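Local coordinates for DUF6844 domain-containing protein (Francisella tularensis subsp. tularensis, PDB 4QVR) that is of unknown function but belongs to the DUF6844 family and probably carries a signal sequence for export, at residues A[66-69]-A[70-74]; A[103-106]-A[107-111]; A[373-376]-A[377-381]. All blocks are in the same frame, centred on the assembly; numbering follows the deposited sequence. Where two conformers were deposited one is given.

Contact 1. Residues A[66-69]-A[70-74]; sequences MGAD and VANLN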
loop_
_atom_site.group_PDB
_atom_site.type_symbol
_atom_site.label_atom_id
_atom_site.label_comp_id
_atom_site.label_asym_id
_atom_site.label_seq_id
_atom_site.Cartn_x
_atom_site.Cartn_y
_atom_site.Cartn_z
HETATM N N MSE A 66 -13.363 16.332 -7.775
HETATM C CA MSE A 66 -12.994 15.310 -6.782
HETATM C C MSE A 66 -14.145 15.155 -5.808
HETATM O O MSE A 66 -14.233 14.167 -5.086
HETATM C CB MSE A 66 -11.662 15.664 -6.101
HETATM C CG MSE A 66 -10.672 14.482 -6.102
HETATM SE SE MSE A 66 -9.061 14.806 -7.220
HETATM C CE MSE A 66 -9.898 15.308 -8.936
ATOM N N GLY A 67 -15.044 16.137 -5.817
ATOM C CA GLY A 67 -16.237 16.182 -4.971
ATOM C C GLY A 67 -16.526 15.038 -4.022
ATOM O O GLY A 67 -16.291 15.145 -2.819
ATOM N N ALA A 68 -17.046 13.947 -4.574
ATOM C CA ALA A 68 -17.455 12.770 -3.794
ATOM C C ALA A 68 -16.459 12.328 -2.741
ATOM O O ALA A 68 -16.757 12.311 -1.544
ATOM C CB ALA A 68 -17.745 11.598 -4.729
ATOM N N ASP A 69 -15.267 11.982 -3.194
ATOM C CA ASP A 69 -14.271 11.439 -2.298
ATOM C C ASP A 69 -13.691 12.403 -1.250
ATOM O O ASP A 69 -13.140 11.931 -0.257
ATOM C CB ASP A 69 -13.173 10.693 -3.091
ATOM C CG ASP A 69 -12.381 11.602 -4.023
ATOM O OD1 ASP A 69 -12.034 12.736 -3.621
ATOM O OD2 ASP A 69 -12.068 11.152 -5.150
ATOM N N VAL A 70 -13.834 13.723 -1.430
ATOM C CA VAL A 70 -13.295 14.679 -0.437
ATOM C C VAL A 70 -13.795 14.319 0.974
ATOM O O VAL A 70 -13.031 14.379 1.939
ATOM C CB VAL A 70 -13.601 16.173 -0.785
ATOM C CG1 VAL A 70 -13.183 17.100 0.354
ATOM C CG2 VAL A 70 -12.895 16.594 -2.072
ATOM N N ALA A 71 -15.068 13.938 1.080
ATOM C CA ALA A 71 -15.667 13.521 2.355
ATOM C C ALA A 71 -15.371 12.045 2.637
ATOM O O ALA A 71 -15.419 11.619 3.783
ATOM C CB ALA A 71 -17.172 13.752 2.346
ATOM N N ASN A 72 -15.101 11.262 1.590
ATOM C CA ASN A 72 -14.772 9.842 1.762
ATOM C C ASN A 72 -13.362 9.704 2.309
ATOM O O ASN A 72 -13.138 9.026 3.317
ATOM C CB ASN A 72 -14.854 9.074 0.438
ATOM C CG ASN A 72 -16.231 9.130 -0.196
ATOM O OD1 ASN A 72 -16.362 9.159 -1.426
ATOM N ND2 ASN A 72 -17.264 9.161 0.635
ATOM N N LEU A 73 -12.410 10.347 1.636
ATOM C CA LEU A 73 -11.018 10.288 2.064
ATOM C C LEU A 73 -10.806 11.024 3.386
ATOM O O LEU A 73 -10.077 10.524 4.243
ATOM C CB LEU A 73 -10.071 10.783 0.963
ATOM C CG LEU A 73 -10.164 9.971 -0.335
ATOM C CD1 LEU A 73 -9.118 10.416 -1.332
ATOM C CD2 LEU A 73 -10.018 8.482 -0.066
ATOM N N ASN A 74 -11.446 12.184 3.578
ATOM C CA ASN A 74 -11.294 12.911 4.849
ATOM C C ASN A 74 -11.972 12.188 6.015
ATOM O O ASN A 74 -11.430 12.136 7.121
ATOM C CB ASN A 74 -11.771 14.377 4.758
ATOM C CG ASN A 74 -10.749 15.306 4.083
ATOM O OD1 ASN A 74 -9.716 14.871 3.566
ATOM N ND2 ASN A 74 -11.033 16.601 4.114
#

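Contact 2. Residues A[103-106]-A[107-111]; sequences ENYI and DQNNL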
loop_
_atom_site.group_PDB
_atom_site.type_symbol
_atom_site.label_atom_id
_atom_site.label_comp_id
_atom_site.label_asym_id
_atom_site.label_seq_id
_atom_site.Cartn_x
_atom_site.Cartn_y
_atom_site.Cartn_z
ATOM N N GLU A 103 -14.038 -6.756 6.041
ATOM C CA GLU A 103 -15.276 -6.978 5.257
ATOM C C GLU A 103 -16.417 -6.060 5.760
ATOM O O GLU A 103 -17.119 -5.454 4.983
ATOM C CB GLU A 103 -15.767 -8.427 5.371
ATOM C CG GLU A 103 -14.861 -9.520 4.813
ATOM C CD GLU A 103 -14.858 -9.638 3.298
ATOM O OE1 GLU A 103 -15.125 -8.626 2.605
ATOM O OE2 GLU A 103 -14.560 -10.762 2.804
ATOM N N ASN A 104 -16.602 -6.008 7.068
ATOM C CA ASN A 104 -17.560 -5.122 7.679
ATOM C C ASN A 104 -17.312 -3.663 7.368
ATOM O O ASN A 104 -18.251 -2.885 7.119
ATOM C CB ASN A 104 -17.549 -5.318 9.168
ATOM C CG ASN A 104 -18.292 -6.569 9.587
ATOM O OD1 ASN A 104 -19.082 -7.136 8.815
ATOM N ND2 ASN A 104 -18.085 -6.983 10.831
ATOM N N TYR A 105 -16.057 -3.259 7.411
ATOM C CA TYR A 105 -15.724 -1.874 7.082
ATOM C C TYR A 105 -16.082 -1.560 5.609
ATOM O O TYR A 105 -16.634 -0.507 5.284
ATOM C CB TYR A 105 -14.237 -1.611 7.367
ATOM C CG TYR A 105 -13.827 -0.194 7.111
ATOM C CD1 TYR A 105 -14.065 0.811 8.048
ATOM C CD2 TYR A 105 -13.205 0.165 5.903
ATOM C CE1 TYR A 105 -13.692 2.136 7.785
ATOM C CE2 TYR A 105 -12.850 1.472 5.643
ATOM C CZ TYR A 105 -13.093 2.450 6.567
ATOM O OH TYR A 105 -12.691 3.744 6.261
ATOM N N ILE A 106 -15.750 -2.479 4.718
ATOM C CA ILE A 106 -16.028 -2.276 3.321
ATOM C C ILE A 106 -17.539 -2.180 3.059
ATOM O O ILE A 106 -17.992 -1.334 2.278
ATOM C CB ILE A 106 -15.400 -3.392 2.481
ATOM C CG1 ILE A 106 -13.871 -3.254 2.494
ATOM C CG2 ILE A 106 -15.950 -3.331 1.072
ATOM C CD1 ILE A 106 -13.097 -4.453 1.930
ATOM N N ASP A 107 -18.305 -3.029 3.747
ATOM C CA ASP A 107 -19.766 -3.095 3.568
ATOM C C ASP A 107 -20.521 -1.933 4.194
ATOM O O ASP A 107 -21.372 -1.309 3.554
ATOM C CB ASP A 107 -20.323 -4.413 4.136
ATOM C CG ASP A 107 -19.778 -5.650 3.421
ATOM O OD1 ASP A 107 -19.075 -5.497 2.396
ATOM O OD2 ASP A 107 -20.050 -6.785 3.885
ATOM N N GLN A 108 -20.221 -1.632 5.439
ATOM C CA GLN A 108 -20.904 -0.560 6.122
ATOM C C GLN A 108 -20.628 0.810 5.530
ATOM O O GLN A 108 -21.392 1.745 5.767
ATOM C CB GLN A 108 -20.588 -0.625 7.592
ATOM C CG GLN A 108 -21.185 -1.891 8.197
ATOM C CD GLN A 108 -20.611 -2.228 9.541
ATOM O OE1 GLN A 108 -20.107 -1.358 10.253
ATOM N NE2 GLN A 108 -20.671 -3.505 9.898
ATOM N N ASN A 109 -19.526 0.935 4.794
ATOM C CA ASN A 109 -19.204 2.173 4.104
ATOM C C ASN A 109 -19.512 2.126 2.610
ATOM O O ASN A 109 -19.213 3.062 1.897
ATOM C CB ASN A 109 -17.742 2.533 4.353
ATOM C CG ASN A 109 -17.503 2.889 5.785
ATOM O OD1 ASN A 109 -17.832 3.993 6.225
ATOM N ND2 ASN A 109 -16.960 1.954 6.539
ATOM N N ASN A 110 -20.103 1.034 2.133
ATOM C CA ASN A 110 -20.504 0.930 0.727
ATOM C C ASN A 110 -19.391 1.286 -0.229
ATOM O O ASN A 110 -19.619 1.896 -1.286
ATOM C CB ASN A 110 -21.690 1.858 0.502
ATOM C CG ASN A 110 -22.763 1.628 1.514
ATOM O OD1 ASN A 110 -23.514 0.665 1.407
ATOM N ND2 ASN A 110 -22.823 2.495 2.536
ATOM N N LEU A 111 -18.176 0.862 0.126
ATOM C CA LEU A 111 -17.025 1.211 -0.645
ATOM C C LEU A 111 -17.039 0.677 -2.045
ATOM O O LEU A 111 -16.460 1.299 -2.923
ATOM C CB LEU A 111 -15.715 0.785 0.045
ATOM C CG LEU A 111 -15.451 1.452 1.383
ATOM C CD1 LEU A 111 -14.112 0.983 1.906
ATOM C CD2 LEU A 111 -15.482 2.960 1.285
#

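Contact 3. Residues A[373-376]-A[377-381]; sequences STQE and ALTMS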
loop_
_atom_site.group_PDB
_atom_site.type_symbol
_atom_site.label_atom_id
_atom_site.label_comp_id
_atom_site.label_asym_id
_atom_site.label_seq_id
_atom_site.Cartn_x
_atom_site.Cartn_y
_atom_site.Cartn_z
ATOM N N SER A 373 7.817 5.396 -13.430
ATOM C CA SER A 373 7.697 5.813 -14.819
ATOM C C SER A 373 7.102 4.684 -15.642
ATOM O O SER A 373 7.041 3.534 -15.191
ATOM C CB SER A 373 9.061 6.185 -15.400
ATOM O OG SER A 373 9.928 5.066 -15.385
ATOM N N THR A 374 6.671 5.022 -16.852
ATOM C CA THR A 374 6.103 4.047 -17.777
ATOM C C THR A 374 7.156 3.017 -18.195
ATOM O O THR A 374 6.840 1.838 -18.401
ATOM C CB THR A 374 5.554 4.753 -19.013
ATOM O OG1 THR A 374 6.544 5.665 -19.489
ATOM C CG2 THR A 374 4.303 5.534 -18.655
ATOM N N GLN A 375 8.406 3.454 -18.301
ATOM C CA GLN A 375 9.475 2.557 -18.692
ATOM C C GLN A 375 9.788 1.597 -17.536
ATOM O O GLN A 375 10.041 0.419 -17.760
ATOM C CB GLN A 375 10.725 3.345 -19.113
ATOM C CG GLN A 375 11.583 2.616 -20.146
ATOM C CD GLN A 375 12.116 1.282 -19.655
ATOM O OE1 GLN A 375 12.793 1.213 -18.625
ATOM N NE2 GLN A 375 11.834 0.215 -20.403
ATOM N N GLU A 376 9.765 2.094 -16.301
ATOM C CA GLU A 376 10.025 1.231 -15.127
ATOM C C GLU A 376 8.946 0.168 -14.972
ATOM O O GLU A 376 9.224 -0.938 -14.525
ATOM C CB GLU A 376 10.179 2.046 -13.838
ATOM C CG GLU A 376 11.519 2.773 -13.741
ATOM C CD GLU A 376 11.720 3.529 -12.430
ATOM O OE1 GLU A 376 10.739 4.081 -11.884
ATOM O OE2 GLU A 376 12.881 3.591 -11.958
ATOM N N ALA A 377 7.718 0.518 -15.344
ATOM C CA ALA A 377 6.609 -0.413 -15.324
ATOM C C ALA A 377 6.831 -1.515 -16.372
ATOM O O ALA A 377 6.545 -2.690 -16.113
ATOM C CB ALA A 377 5.299 0.316 -15.586
ATOM N N LEU A 378 7.344 -1.132 -17.546
ATOM C CA LEU A 378 7.618 -2.092 -18.635
ATOM C C LEU A 378 8.720 -3.095 -18.273
ATOM O O LEU A 378 8.569 -4.299 -18.470
ATOM C CB LEU A 378 7.975 -1.347 -19.920
ATOM C CG LEU A 378 8.513 -2.170 -21.094
ATOM C CD1 LEU A 378 7.505 -3.214 -21.543
ATOM C CD2 LEU A 378 8.900 -1.250 -22.244
ATOM N N THR A 379 9.808 -2.597 -17.703
ATOM C CA THR A 379 10.921 -3.440 -17.310
ATOM C C THR A 379 10.482 -4.485 -16.300
ATOM O O THR A 379 10.890 -5.637 -16.377
ATOM C CB THR A 379 12.054 -2.582 -16.734
ATOM O OG1 THR A 379 12.326 -1.513 -17.646
ATOM C CG2 THR A 379 13.322 -3.413 -16.519
HETATM N N MSE A 380 9.626 -4.092 -15.363
HETATM C CA MSE A 380 9.135 -5.022 -14.356
HETATM C C MSE A 380 8.210 -6.042 -14.954
HETATM O O MSE A 380 8.202 -7.197 -14.529
HETATM C CB MSE A 380 8.337 -4.303 -13.281
HETATM C CG MSE A 380 9.241 -3.608 -12.281
HETATM SE SE MSE A 380 8.089 -3.225 -10.748
HETATM C CE MSE A 380 8.267 -5.021 -9.984
ATOM N N SER A 381 7.383 -5.620 -15.908
ATOM C CA SER A 381 6.467 -6.544 -16.567
ATOM C C SER A 381 7.244 -7.549 -17.434
ATOM O O SER A 381 6.870 -8.717 -17.531
ATOM C CB SER A 381 5.469 -5.785 -17.436
ATOM O OG SER A 381 4.728 -4.876 -16.667
#

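Contact 1. Residues A[66-69]-A[70-74]
The amide N of L73 meets the carbonyl O of D69 at 2.6 Å in a nearly straight bond, a regular i to i+4 link in the opening turns of helix 67-78. Just before it the winding is tighter: V70 N reaches three residues back, to G67 O at 3.2 Å. G67, with no side chain, can adopt the phi near zero found here. D69 stands in the first turn with CG between its own backbone N and carbonyl carbon (chi1 63°), which folds the carboxylate back over the start of the helix. OD1 then lies 3.0 Å from V70 N, at too poor an angle for a hydrogen bond, although a negative group near the N-terminal end is probably favoured by the helix dipole. The buried D69 side chain also touches F322, and its CB comes within 4.1 Å of CG of L73. An apolar contact joins CG2 of V70 to CB of the selenomethionine M66, 4.3 Å apart. Leucine suits position 73, whose buried side chain touches L252 and I254 of strand 251-261 and I277 of helix 275-285, while V70 leans on F322. N74 fastens the same helix to strand 318-322, its ND2 bonding to F322 O. D69, N72 and L73 all touch Y115, and CB of N72 lies 3.4 Å from D69 O.

Contact 2. Residues A[103-106]-A[107-111]
With chi1 at -178° the Y105 ring runs beside its own carbonyl carbon, and with chi1 at -67° N109 turns its amide back over that ring and onto the same carbonyl. ND2 of N109 bonds to Y105 O at 2.8 Å, in the carbonyl plane and on a lone pair, and also stands over one ring face, 3.5 Å from CD1. The backbone N of N109 gives Y105 O a second, longer bond of 3.3 Å from above that plane. This is the C-terminal end of helix 94-108, closed by a Schellman motif: N110 takes positive phi, which asparagine tolerates well, N110 N bonds to D107 O, and L111 N bonds to I106 O at 3.1 Å. The reversal sets I106 CG2 4.2 Å from L111 CB, the apolar pair that commonly accompanies this motif. Both side chains also touch V118 and V270, so the helix end meets strands 117-126 and 264-273 through them. The exposed N104 and Q108 lie alongside each other, Q108 NE2 3.7 Å from N104 CB. The carbonyls of Y105, I106 and D107 are thus all met by N-H groups of N109, N110 and L111, while I106 and L111 bring apolar surface to the strands.

Contact 3. Residues A[373-376]-A[377-381]
T379 hooks back onto the preceding turn of helix 374-385, where its OG1 donates to Q375 O at 3.0 Å. The backbone N of T379 bonds to that same oxygen at 3.0 Å, so one carbonyl is gripped twice by a single residue. The hydroxyl arrives above the carbonyl plane (36° out of it), whereas the amide keeps closer to the plane. Its placement follows from chi1 of -50°, which sets OG1 beside the T379 backbone N. The Q375 side chain, bent at chi2, curls over the same hydroxyl with OE1 2.9 Å from T379 OG1, but Q375 was modelled in two conformations and this approach is doubtful. Two residues further on, S381 repeats the grip: its OG bonds to A377 O at 2.9 Å while its N comes from the opposite face of that carbonyl's plane.

The turn is fixed at its start by S373, the N-cap, whose OG accepts from E376 N at 3.1 Å; serine suits the place because its short side chain can reach an amide of the first turn, which has no preceding helical turn to supply its acceptor. The extended E376 side chain carries OE1 to a salt bridge with K416. S381 meets L241, T242 and F245 of helix 224-246, and L378 touches I238 of the same helix, while the selenomethionine M380 packs on T408 and Y412 of helix 402-415. Hydroxyls that bond to their own helix can therefore be placed at exposed T379 and buried S381 alike, the latter with its donor satisfied beside the helix interface.

Overall arrangement
The three contacts cover two helix starts and one helix end. Contact 1 has more buried than exposed residues, whereas contacts 2 and 3 are more exposed. Contacts 1 and 2 lie on consecutive helices, 67-78 and 94-108, with nearest atoms about 6 Å apart, and both place a leucine against strand 251-261. Contact 3 is remote, its centre about 33 Å from that of contact 2. Contact 1 meets strands and helix 275-285, contact 2 strands, contact 3 helices 224-246 and 402-415. Chemically, contact 1 is an irregular start tightened by a three-residue backbone bond, contact 2 a glycine-free reversal with an asparagine side-chain amide bonded to a last-turn carbonyl, and contact 3 a serine-capped start continued by hydroxyl-carbonyl bonds.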